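Local coordinates for protein guanine nucleotide exchange factor SRM1 (Saccharomyces cerevisiae, PDB 3OF7) that promotes exchange of GDP for GTP on the GTPase Gsp1p, binds chromatin and controls RNA metabolism and nuclear transport, at residues A[307-312]-A[333-338]; A[284-289]-A[339-344]; A[388-391]-A[397-400]; A[282-285]-A[290-293]; A[268-273]-A[323-328]. All coordinates share one frame; numbering follows the deposited sequence.

Interaction 1 (A[307-312]-A[333-338]); sequences LALPDN and DLYSCG
Leu309 and Pro310, consecutive in the loop that follows strand 304-306, pack against the ring of Tyr335 on strand 334-337. The nearest pair of CA atoms, those of Leu309 and Tyr335, are 9.2 Å apart, which is too far for main-chain pairing, so the 132 Å² buried here belongs to side chains.

The apolar packing has two pieces. Leu309 CD1 reaches over one face of the ring, 4.2 Å from Tyr335 CD1, and lies displaced from the ring centre toward the rim. The two side chains slide past one another in opposite directions, and a chi1 of -64°, with CG opposite the carbonyl carbon, turns the Tyr335 ring toward the loop. Pro310 arrives from the opposite direction to the tyrosine, and its CG lies 4.1 Å from Tyr335 OH and 4.4 Å from Tyr335 CE1.

Polar bonding runs beside this packing and not through it. The main chain of Tyr335 pairs with Ile327, and that of Ser336 with Thr371, which holds the strand between its two neighbours in the sheet. Asp333 OD1 forms a salt bridge with Lys378, and Ser336 OG bonds Val345 O.

Further apolar cover comes from Pro370, touched by Leu309 and also by Leu307. The loop leads from the last strand of one sheet to the first strand of the next, so the contact lays this connection against the sheet it is about to enter. With no polar bond between the segments, their direct contact rests on the fit of a methyl and a proline ring to an aromatic side chain, a non-directional kind of attachment.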
# COMPACT_ATOMS: atom_id res chain seq x y z
N LEU A 307 4.36 15.17 12.90
CA LEU A 307 3.10 15.71 12.40
C LEU A 307 2.28 16.21 13.59
O LEU A 307 2.19 15.53 14.61
CB LEU A 307 2.30 14.63 11.66
CG LEU A 307 2.74 14.19 10.26
CD1 LEU A 307 3.83 13.13 10.31
CD2 LEU A 307 1.54 13.68 9.48
N ALA A 308 1.68 17.38 13.46
CA ALA A 308 0.79 17.87 14.50
C ALA A 308 -0.60 17.28 14.29
O ALA A 308 -1.22 17.45 13.24
CB ALA A 308 0.74 19.40 14.52
N LEU A 309 -1.07 16.53 15.29
CA LEU A 309 -2.42 15.98 15.28
C LEU A 309 -3.09 16.28 16.62
O LEU A 309 -2.43 16.21 17.65
CB LEU A 309 -2.40 14.46 15.05
CG LEU A 309 -2.34 13.81 13.66
CD1 LEU A 309 -3.43 14.33 12.72
CD2 LEU A 309 -0.97 13.98 13.04
N PRO A 310 -4.39 16.62 16.60
CA PRO A 310 -5.14 16.80 17.85
C PRO A 310 -4.79 15.72 18.89
O PRO A 310 -4.49 14.58 18.52
CB PRO A 310 -6.60 16.67 17.41
CG PRO A 310 -6.60 16.75 15.88
CD PRO A 310 -5.19 17.00 15.42
N ASP A 311 -4.81 16.09 20.16
CA ASP A 311 -4.46 15.16 21.25
C ASP A 311 -5.41 13.97 21.33
O ASP A 311 -5.03 12.89 21.81
N ASN A 312 -6.64 14.17 20.87
CA ASN A 312 -7.68 13.15 20.86
C ASN A 312 -7.33 11.88 20.05
O ASN A 312 -7.72 10.77 20.44
CB ASN A 312 -9.00 13.75 20.34
CG ASN A 312 -10.16 12.78 20.41
N ASP A 333 -11.93 8.22 11.96
CA ASP A 333 -11.82 9.49 11.25
C ASP A 333 -10.60 9.45 10.33
O ASP A 333 -9.58 8.85 10.68
CB ASP A 333 -11.66 10.66 12.22
CG ASP A 333 -12.90 10.91 13.06
OD1 ASP A 333 -14.04 10.69 12.58
OD2 ASP A 333 -12.73 11.34 14.22
N LEU A 334 -10.71 10.11 9.19
CA LEU A 334 -9.65 10.09 8.20
C LEU A 334 -9.09 11.49 7.98
O LEU A 334 -9.83 12.43 7.68
CB LEU A 334 -10.16 9.50 6.88
CG LEU A 334 -9.14 9.09 5.82
CD1 LEU A 334 -8.26 7.94 6.31
CD2 LEU A 334 -9.88 8.68 4.55
N TYR A 335 -7.78 11.61 8.15
CA TYR A 335 -7.07 12.87 7.93
C TYR A 335 -6.24 12.74 6.66
O TYR A 335 -5.46 11.79 6.53
CB TYR A 335 -6.14 13.16 9.11
CG TYR A 335 -6.88 13.38 10.41
CD1 TYR A 335 -7.16 14.67 10.87
CD2 TYR A 335 -7.29 12.29 11.19
CE1 TYR A 335 -7.84 14.87 12.07
CE2 TYR A 335 -7.97 12.49 12.39
CZ TYR A 335 -8.24 13.78 12.82
OH TYR A 335 -8.91 13.96 14.00
N SER A 336 -6.40 13.68 5.74
CA SER A 336 -5.61 13.65 4.52
C SER A 336 -4.71 14.87 4.40
O SER A 336 -4.99 15.94 4.97
CB SER A 336 -6.52 13.54 3.30
OG SER A 336 -7.23 14.74 3.09
N CYS A 337 -3.62 14.70 3.66
CA CYS A 337 -2.75 15.82 3.29
C CYS A 337 -2.01 15.52 1.99
O CYS A 337 -1.84 14.35 1.62
CB CYS A 337 -1.76 16.16 4.40
SG CYS A 337 -0.73 14.80 4.95
N GLY A 338 -1.55 16.58 1.33
CA GLY A 338 -0.85 16.46 0.06
C GLY A 338 -1.61 17.06 -1.10
O GLY A 338 -2.36 18.04 -0.97

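Interaction 2 (A[284-289]-A[339-344]); sequences NQFGQC and RLDMFE
Phe286 and Arg339 bury by far the most surface in this contact, 84 and 79 Å². The two side chains lie side by side and point the same way. Arg339 CD sits over the centre of the Phe286 ring, 3.6 Å from the centroid and 11° off the normal, a CH-pi contact. Farther along, Arg339 NE is 3.5 Å from Phe286 CZ, and the guanidinium and ring planes differ by just 9°. The arginine leaves its backbone with CG turned away from N (chi1 -166°) and runs extended from CG to NE, which lays the aliphatic chain along the ring.

The opposite guanidinium face is covered by Met342 CE. Arg339 NE donates to Asp341 OD2 at 2.7 Å, close to the guanidinium plane and on the oxygen's anti lone pair. Asp341 OD2 also approaches Phe286 CE1 at 3.7 Å. Asp341 OD1 has its own salt bridge to Arg365, and Arg339 NH1 bonds His323 ND1.

Met342 and Asp341 thus hold the arginine from its own loop, the in-plane bond limiting rotation about its last torsions, and its aliphatic part and other guanidinium face are left to meet Phe286 of the adjacent blade.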
# COMPACT_ATOMS: atom_id res chain seq x y z
N ASN A 284 8.42 15.73 -0.20
CA ASN A 284 7.41 16.60 0.41
C ASN A 284 7.00 17.83 -0.40
O ASN A 284 6.59 18.85 0.17
CB ASN A 284 7.86 17.03 1.82
CG ASN A 284 6.71 17.56 2.67
OD1 ASN A 284 5.59 17.08 2.57
ND2 ASN A 284 7.00 18.55 3.51
N GLN A 285 7.06 17.74 -1.73
CA GLN A 285 6.80 18.94 -2.54
C GLN A 285 5.31 19.32 -2.58
O GLN A 285 4.98 20.46 -2.96
CB GLN A 285 7.43 18.86 -3.95
CG GLN A 285 6.60 18.19 -5.05
CD GLN A 285 6.66 16.67 -5.03
OE1 GLN A 285 6.91 16.03 -6.06
NE2 GLN A 285 6.42 16.08 -3.87
N PHE A 286 4.43 18.39 -2.19
CA PHE A 286 3.01 18.71 -2.05
C PHE A 286 2.52 18.70 -0.59
O PHE A 286 1.32 18.75 -0.33
CB PHE A 286 2.15 17.76 -2.90
CG PHE A 286 2.30 17.97 -4.37
CD1 PHE A 286 1.56 18.95 -5.03
CD2 PHE A 286 3.18 17.18 -5.11
CE1 PHE A 286 1.69 19.15 -6.41
CE2 PHE A 286 3.32 17.36 -6.49
CZ PHE A 286 2.58 18.36 -7.14
N GLY A 287 3.46 18.64 0.35
CA GLY A 287 3.10 18.62 1.77
C GLY A 287 2.51 17.28 2.20
O GLY A 287 1.83 17.19 3.22
N GLN A 288 2.80 16.23 1.42
CA GLN A 288 2.30 14.88 1.73
C GLN A 288 2.84 14.34 3.07
O GLN A 288 2.24 13.44 3.66
CB GLN A 288 2.58 13.90 0.58
CG GLN A 288 4.05 13.71 0.19
CD GLN A 288 4.50 14.60 -0.96
OE1 GLN A 288 4.32 15.82 -0.94
NE2 GLN A 288 5.12 14.00 -1.98
N CYS A 289 3.96 14.89 3.55
CA CYS A 289 4.51 14.50 4.85
C CYS A 289 3.70 15.09 6.02
O CYS A 289 3.81 14.61 7.15
CB CYS A 289 5.99 14.89 4.97
SG CYS A 289 7.10 13.86 3.99
N ARG A 339 -1.42 16.43 -2.26
CA ARG A 339 -1.84 16.98 -3.54
C ARG A 339 -3.36 17.05 -3.76
O ARG A 339 -4.11 16.17 -3.34
CB ARG A 339 -1.18 16.17 -4.65
CG ARG A 339 -1.27 16.82 -6.01
CD ARG A 339 -0.29 16.15 -6.95
NE ARG A 339 -0.33 16.80 -8.25
CZ ARG A 339 0.33 16.39 -9.33
NH1 ARG A 339 1.10 15.30 -9.28
NH2 ARG A 339 0.22 17.08 -10.46
N LEU A 340 -3.78 18.11 -4.46
CA LEU A 340 -5.18 18.40 -4.74
C LEU A 340 -5.52 18.39 -6.24
O LEU A 340 -6.70 18.37 -6.62
CB LEU A 340 -5.51 19.78 -4.12
CG LEU A 340 -6.92 20.31 -3.87
CD1 LEU A 340 -7.73 19.36 -3.01
CD2 LEU A 340 -6.79 21.67 -3.18
N ASP A 341 -4.48 18.40 -7.09
CA ASP A 341 -4.66 18.50 -8.55
C ASP A 341 -5.58 17.42 -9.12
O ASP A 341 -6.35 17.68 -10.05
CB ASP A 341 -3.31 18.45 -9.29
CG ASP A 341 -2.38 19.58 -8.91
OD1 ASP A 341 -2.84 20.74 -8.84
OD2 ASP A 341 -1.18 19.32 -8.69
N MET A 342 -5.48 16.21 -8.58
CA MET A 342 -6.33 15.10 -9.03
C MET A 342 -7.27 14.66 -7.90
O MET A 342 -7.68 13.50 -7.84
CB MET A 342 -5.48 13.93 -9.54
CG MET A 342 -4.70 14.23 -10.83
SD MET A 342 -3.42 13.03 -11.30
CE MET A 342 -1.93 13.86 -10.75
N PHE A 343 -7.59 15.61 -7.02
CA PHE A 343 -8.48 15.37 -5.88
C PHE A 343 -7.97 14.28 -4.94
O PHE A 343 -8.78 13.62 -4.27
CB PHE A 343 -9.90 15.04 -6.35
CG PHE A 343 -10.62 16.17 -7.06
CD1 PHE A 343 -10.38 17.51 -6.72
CD2 PHE A 343 -11.58 15.88 -8.03
CE1 PHE A 343 -11.07 18.55 -7.37
CE2 PHE A 343 -12.28 16.92 -8.68
CZ PHE A 343 -12.02 18.26 -8.34
N GLU A 344 -6.65 14.08 -4.90
CA GLU A 344 -6.06 12.98 -4.13
C GLU A 344 -6.49 13.02 -2.67
O GLU A 344 -6.80 11.97 -2.09
CB GLU A 344 -4.53 12.96 -4.23
CG GLU A 344 -4.00 12.67 -5.64
CD GLU A 344 -3.69 13.93 -6.46
OE1 GLU A 344 -4.42 14.95 -6.32
OE2 GLU A 344 -2.73 13.89 -7.26

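Interaction 3 (A[388-391]-A[397-400]); sequences HSVA and IAYS
Ala391 and Tyr399 are joined by two main-chain hydrogen bonds, one in each direction, which make them an antiparallel hydrogen-bonded pair. Ala391 N donates to Tyr399 O at 2.7 Å, with an N-H...O angle of 167°. The return bond, from Tyr399 N to Ala391 O, is also 2.7 Å long and slightly more bent, at 156°.

Weaker CA-H...O contacts flank this pair. Val390 CA approaches Tyr399 O at 3.2 Å, and Ala398 CA and Ala391 O are 3.3 Å apart. Val390 and Ser400 form the adjoining non-hydrogen-bonded pair, with their CA atoms 4.3 Å apart, closer than the 5.2 Å between those of Ala391 and Tyr399.

On the face carrying Val390 and Ser400 the packing is made by small groups. With chi1 at -180°, the CG1 branch of Val390 points away from its own N and comes 4.1 Å from Ala398 CB, while Val390 CG2 meets Ser400 CB at 4.1 Å. The hydroxyl of Ser400 is used outside the pair, in a bond to Val409 O. On the other face, Ala391 and Tyr399 diverge: Ala391 packs on Phe379 and Val382 of strand 379-384, whereas the ring of Tyr399 leads away toward Pro377 and Met463 of helix 453-464.

Strands 388-393 and 398-402 thus form a beta hairpin at the middle of a four-stranded antiparallel sheet, a blade of the RCC1-like beta-propeller. The boundary between the sixth and seventh RCC1 repeats falls between its two strands, so sequence repeats and structural blades are out of phase here.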
# COMPACT_ATOMS: atom_id res chain seq x y z
N HIS A 388 -4.99 7.79 -6.41
CA HIS A 388 -6.34 7.43 -6.00
C HIS A 388 -6.29 6.72 -4.66
O HIS A 388 -5.21 6.35 -4.18
CB HIS A 388 -7.04 6.57 -7.06
CG HIS A 388 -6.44 5.20 -7.21
ND1 HIS A 388 -7.03 4.07 -6.70
CD2 HIS A 388 -5.29 4.80 -7.79
CE1 HIS A 388 -6.28 3.02 -6.99
NE2 HIS A 388 -5.21 3.43 -7.64
N SER A 389 -7.45 6.57 -4.03
CA SER A 389 -7.54 5.90 -2.75
C SER A 389 -8.83 5.11 -2.68
O SER A 389 -9.78 5.38 -3.43
CB SER A 389 -7.50 6.91 -1.61
OG SER A 389 -6.43 7.84 -1.76
N VAL A 390 -8.84 4.14 -1.78
CA VAL A 390 -10.03 3.36 -1.47
C VAL A 390 -10.05 3.16 0.04
O VAL A 390 -9.06 2.74 0.63
CB VAL A 390 -10.02 1.97 -2.18
CG1 VAL A 390 -11.29 1.17 -1.85
CG2 VAL A 390 -9.87 2.12 -3.70
N ALA A 391 -11.18 3.50 0.66
CA ALA A 391 -11.38 3.28 2.09
C ALA A 391 -12.58 2.37 2.33
O ALA A 391 -13.52 2.34 1.52
CB ALA A 391 -11.56 4.60 2.82
N ILE A 397 -18.65 -1.41 3.19
CA ILE A 397 -18.86 -0.81 1.88
C ILE A 397 -17.60 0.01 1.59
O ILE A 397 -17.14 0.76 2.45
CB ILE A 397 -20.14 0.07 1.86
CG1 ILE A 397 -21.39 -0.83 2.04
CG2 ILE A 397 -20.24 0.88 0.56
CD1 ILE A 397 -22.72 -0.09 1.95
N ALA A 398 -17.05 -0.16 0.39
CA ALA A 398 -15.86 0.57 -0.05
C ALA A 398 -16.19 1.93 -0.69
O ALA A 398 -17.23 2.09 -1.36
CB ALA A 398 -15.03 -0.29 -1.00
N TYR A 399 -15.30 2.90 -0.48
CA TYR A 399 -15.44 4.27 -0.96
C TYR A 399 -14.15 4.68 -1.62
O TYR A 399 -13.07 4.42 -1.08
CB TYR A 399 -15.73 5.23 0.21
CG TYR A 399 -17.12 5.08 0.79
CD1 TYR A 399 -17.45 3.94 1.53
CD2 TYR A 399 -18.10 6.05 0.59
CE1 TYR A 399 -18.72 3.78 2.07
CE2 TYR A 399 -19.39 5.90 1.13
CZ TYR A 399 -19.68 4.75 1.86
OH TYR A 399 -20.94 4.58 2.40
N SER A 400 -14.24 5.32 -2.77
CA SER A 400 -13.05 5.69 -3.52
C SER A 400 -13.09 7.13 -3.98
O SER A 400 -14.16 7.76 -4.04
CB SER A 400 -12.89 4.76 -4.73
OG SER A 400 -14.01 4.88 -5.60

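Interaction 4 (A[282-285]-A[290-293]); sequences GLNQ and GVSE
Asn284 and Val291 meet in a small, mostly buried contact within one long loop, between strands 278-281 and 300-302. The buried surface is 81 Å², and the nearest CA atoms, those of Asn284 and Gly290, are 8.3 Å apart.

The direct touch is between Asn284 ND2 and Val291 CG2, at 3.8 Å, where the two side chains cross obliquely. A chi1 of -162° at Asn284, CG lying opposite the backbone N, carries the amide toward Val291. On the other branch of that amide, Asn284 OD1 comes no nearer than 4.3 Å to Gly290 N. The partner of this oxygen is Cys289 N, from the residue before Gly290, in a hydrogen bond that reaches it from above the carbonyl plane. OD1 thus ties the side chain to the far end of the intervening residues, while ND2 faces Val291.

One water extends that reach. Asn284 ND2 donates to it weakly over 3.0 Å, and the water in turn donates to Ser292 O at 3.1 Å. More acceptors surround this water than it has protons to offer, so the second link may be shared with others. Gly290 has positive phi and psi, a left-handed conformation that helps the chain change course before Val291. The hydroxyl of Ser292 is engaged locally, in a bond to Asp294 N.

Strand 300-302 lies behind both sides of the contact: Asn284 and Val291 each pack on Val301, and the main chain of Gly282 pairs with Val301 while that of Asn284 pairs with Ala299. The bridged loop therefore folds back beside the strand it goes on to form.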
# COMPACT_ATOMS: atom_id res chain seq x y z
N GLY A 282 11.16 12.21 3.79
CA GLY A 282 11.22 11.92 2.36
C GLY A 282 10.58 13.02 1.53
O GLY A 282 10.58 14.20 1.92
N LEU A 283 10.02 12.63 0.39
CA LEU A 283 9.54 13.60 -0.59
C LEU A 283 8.36 14.41 -0.05
O LEU A 283 7.42 13.84 0.52
CB LEU A 283 9.14 12.88 -1.88
CG LEU A 283 8.65 13.75 -3.04
CD1 LEU A 283 9.79 14.64 -3.60
CD2 LEU A 283 8.01 12.90 -4.12
N ASN A 284 8.42 15.73 -0.20
CA ASN A 284 7.41 16.60 0.41
C ASN A 284 7.00 17.83 -0.40
O ASN A 284 6.59 18.85 0.17
CB ASN A 284 7.86 17.03 1.82
CG ASN A 284 6.71 17.56 2.67
OD1 ASN A 284 5.59 17.08 2.57
ND2 ASN A 284 7.00 18.55 3.51
N GLN A 285 7.06 17.74 -1.73
CA GLN A 285 6.80 18.94 -2.54
C GLN A 285 5.31 19.32 -2.58
O GLN A 285 4.98 20.46 -2.96
CB GLN A 285 7.43 18.86 -3.95
CG GLN A 285 6.60 18.19 -5.05
CD GLN A 285 6.66 16.67 -5.03
OE1 GLN A 285 6.91 16.03 -6.06
NE2 GLN A 285 6.42 16.08 -3.87
N GLY A 290 2.90 16.11 5.73
CA GLY A 290 1.99 16.73 6.71
C GLY A 290 2.68 17.46 7.86
O GLY A 290 2.12 17.55 8.96
N VAL A 291 3.87 18.00 7.61
CA VAL A 291 4.68 18.56 8.69
C VAL A 291 4.73 20.09 8.74
O VAL A 291 5.11 20.67 9.75
CB VAL A 291 6.13 18.02 8.66
CG1 VAL A 291 6.16 16.55 9.07
CG2 VAL A 291 6.78 18.23 7.29
N SER A 292 4.33 20.74 7.65
CA SER A 292 4.54 22.19 7.51
C SER A 292 3.51 22.81 6.58
O SER A 292 3.10 22.19 5.60
CB SER A 292 5.95 22.45 6.97
OG SER A 292 6.15 23.81 6.65
N GLU A 293 3.11 24.04 6.88
CA GLU A 293 2.20 24.77 6.00
C GLU A 293 2.92 25.21 4.73
O GLU A 293 2.29 25.49 3.72
CB GLU A 293 1.61 25.99 6.71
CG GLU A 293 0.62 25.65 7.81
CD GLU A 293 -0.34 26.79 8.14
OE1 GLU A 293 -1.10 26.66 9.13
OE2 GLU A 293 -0.34 27.82 7.43
O HOH W 1 5.25 21.00 3.65

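Interaction 5 (A[268-273]-A[323-328]); sequences HCFALT and HHSLIL
Phe270 turns the edge of its ring to Ser325, with the serine hydroxyl near the ring plane. Phe270 CZ lies 3.4 Å from Ser325 OG and 3.7 Å from Ser325 CB, and the neighbouring Phe270 CE2 is 3.5 Å from the same OG. The serine therefore meets the CE2-CZ edge of the ring and not a face.

Ser325 holds its OG anti to the carbonyl carbon (chi1 -57°). That rotamer directs the hydroxyl toward strand 268-273, where it is bonded to Gln288 O of a loop. The bond accounts for the polar atom in this buried setting and fixes its rotation beside the aromatic edge.

His268 adopts the tighter first torsion, with CG lodged between backbone N and carbonyl carbon (chi1 62°), and so sends its imidazole across toward the other strand. The ring presents its edge there: His324 O lies near its plane, 3.7 Å from His268 NE2. The same nitrogen makes a weak hydrogen bond to Gly321 O, just before the segment. The spacing modelled between this imidazole and the serine hydroxyl is implausibly short and is doubtful evidence.

The two strand segments belong to different sheets, their axes 9.5 Å apart at closest and inclined by 18°, running in nearly the same direction. Each is second in its own four-stranded blade. Strand 315-320, the first of the later blade, fills in beside them, with Ala320 against His268 and Ile318 against Phe270. Strand 334-337 lies on the far side of strand 324-329 within that blade, and there Cys337 packs on Ser325.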
# COMPACT_ATOMS: atom_id res chain seq x y z
N HIS A 268 7.91 8.89 0.31
CA HIS A 268 7.87 9.44 1.67
C HIS A 268 7.36 8.37 2.62
O HIS A 268 6.73 7.39 2.19
CB HIS A 268 7.02 10.71 1.74
CG HIS A 268 5.58 10.51 1.40
ND1 HIS A 268 4.56 10.69 2.31
CD2 HIS A 268 4.98 10.16 0.24
CE1 HIS A 268 3.40 10.45 1.73
NE2 HIS A 268 3.62 10.13 0.47
N CYS A 269 7.62 8.57 3.91
CA CYS A 269 7.46 7.49 4.88
C CYS A 269 6.90 7.99 6.20
O CYS A 269 7.00 9.18 6.51
CB CYS A 269 8.81 6.82 5.13
SG CYS A 269 9.69 6.32 3.64
N PHE A 270 6.34 7.07 6.97
CA PHE A 270 5.77 7.37 8.27
C PHE A 270 6.22 6.37 9.31
O PHE A 270 6.39 5.18 9.02
CB PHE A 270 4.24 7.36 8.21
CG PHE A 270 3.67 8.47 7.40
CD1 PHE A 270 3.40 9.69 7.99
CD2 PHE A 270 3.44 8.30 6.04
CE1 PHE A 270 2.89 10.74 7.24
CE2 PHE A 270 2.92 9.34 5.29
CZ PHE A 270 2.65 10.55 5.88
N ALA A 271 6.42 6.87 10.53
CA ALA A 271 6.69 6.01 11.68
C ALA A 271 5.92 6.53 12.89
O ALA A 271 5.87 7.74 13.14
CB ALA A 271 8.17 5.93 11.97
N LEU A 272 5.28 5.61 13.61
CA LEU A 272 4.56 5.95 14.83
C LEU A 272 5.33 5.35 16.00
O LEU A 272 5.63 4.16 15.99
CB LEU A 272 3.13 5.40 14.77
CG LEU A 272 2.19 5.56 15.98
CD1 LEU A 272 1.84 7.02 16.24
CD2 LEU A 272 0.92 4.75 15.74
N THR A 273 5.66 6.18 16.98
CA THR A 273 6.48 5.73 18.11
C THR A 273 5.62 5.11 19.20
O THR A 273 4.40 5.26 19.20
CB THR A 273 7.32 6.88 18.72
OG1 THR A 273 6.46 7.94 19.16
CG2 THR A 273 8.33 7.41 17.72
N HIS A 323 1.80 11.49 -3.92
CA HIS A 323 1.82 12.87 -3.43
C HIS A 323 0.74 13.18 -2.41
O HIS A 323 0.41 14.35 -2.20
CB HIS A 323 1.68 13.85 -4.61
CG HIS A 323 2.77 13.75 -5.63
ND1 HIS A 323 2.52 13.80 -6.98
CD2 HIS A 323 4.12 13.64 -5.49
CE1 HIS A 323 3.67 13.72 -7.64
NE2 HIS A 323 4.65 13.61 -6.76
N HIS A 324 0.19 12.14 -1.79
CA HIS A 324 -0.81 12.34 -0.73
C HIS A 324 -0.69 11.28 0.34
O HIS A 324 -0.10 10.22 0.12
CB HIS A 324 -2.24 12.35 -1.31
CG HIS A 324 -2.73 11.01 -1.75
ND1 HIS A 324 -3.79 10.37 -1.15
CD2 HIS A 324 -2.30 10.18 -2.74
CE1 HIS A 324 -4.01 9.21 -1.75
NE2 HIS A 324 -3.12 9.08 -2.73
N SER A 325 -1.26 11.58 1.50
CA SER A 325 -1.22 10.66 2.63
C SER A 325 -2.57 10.61 3.31
O SER A 325 -3.29 11.59 3.34
CB SER A 325 -0.18 11.12 3.63
OG SER A 325 1.08 11.20 2.99
N LEU A 326 -2.89 9.45 3.89
CA LEU A 326 -4.16 9.24 4.57
C LEU A 326 -3.94 8.63 5.94
O LEU A 326 -3.37 7.55 6.05
CB LEU A 326 -5.08 8.34 3.73
CG LEU A 326 -5.33 8.76 2.28
CD1 LEU A 326 -6.11 7.68 1.57
CD2 LEU A 326 -6.07 10.11 2.20
N ILE A 327 -4.39 9.33 6.97
CA ILE A 327 -4.16 8.89 8.34
C ILE A 327 -5.48 8.52 8.99
O ILE A 327 -6.35 9.37 9.16
CB ILE A 327 -3.43 9.98 9.16
CG1 ILE A 327 -2.07 10.29 8.53
CG2 ILE A 327 -3.27 9.53 10.62
CD1 ILE A 327 -1.52 11.68 8.87
N LEU A 328 -5.61 7.25 9.36
CA LEU A 328 -6.86 6.77 9.93
C LEU A 328 -6.76 6.61 11.45
O LEU A 328 -5.85 5.96 11.95
CB LEU A 328 -7.25 5.44 9.29
CG LEU A 328 -8.56 4.79 9.74
CD1 LEU A 328 -9.75 5.69 9.41
CD2 LEU A 328 -8.71 3.42 9.07

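In the fold
Interactions 1, 2, 4 and 5 cluster where two successive blades of the propeller meet. Interaction 4, within one loop, lies inside the chain span closed by interaction 5. Interactions 2 and 4 share Asn284 and Gln285, with centres about 9 Å apart. Interactions 1 and 5 are about 10 Å apart by centres and use neighbouring strands, 334-337 and 324-329, of one sheet; interaction 1 is nested within the span of interaction 2. Interaction 3, later in the chain, belongs to the following blade, its centre about 17 Å from that of interaction 5. Together they follow the circular succession of blades, with sheets packed through strands and their connecting loops tied together.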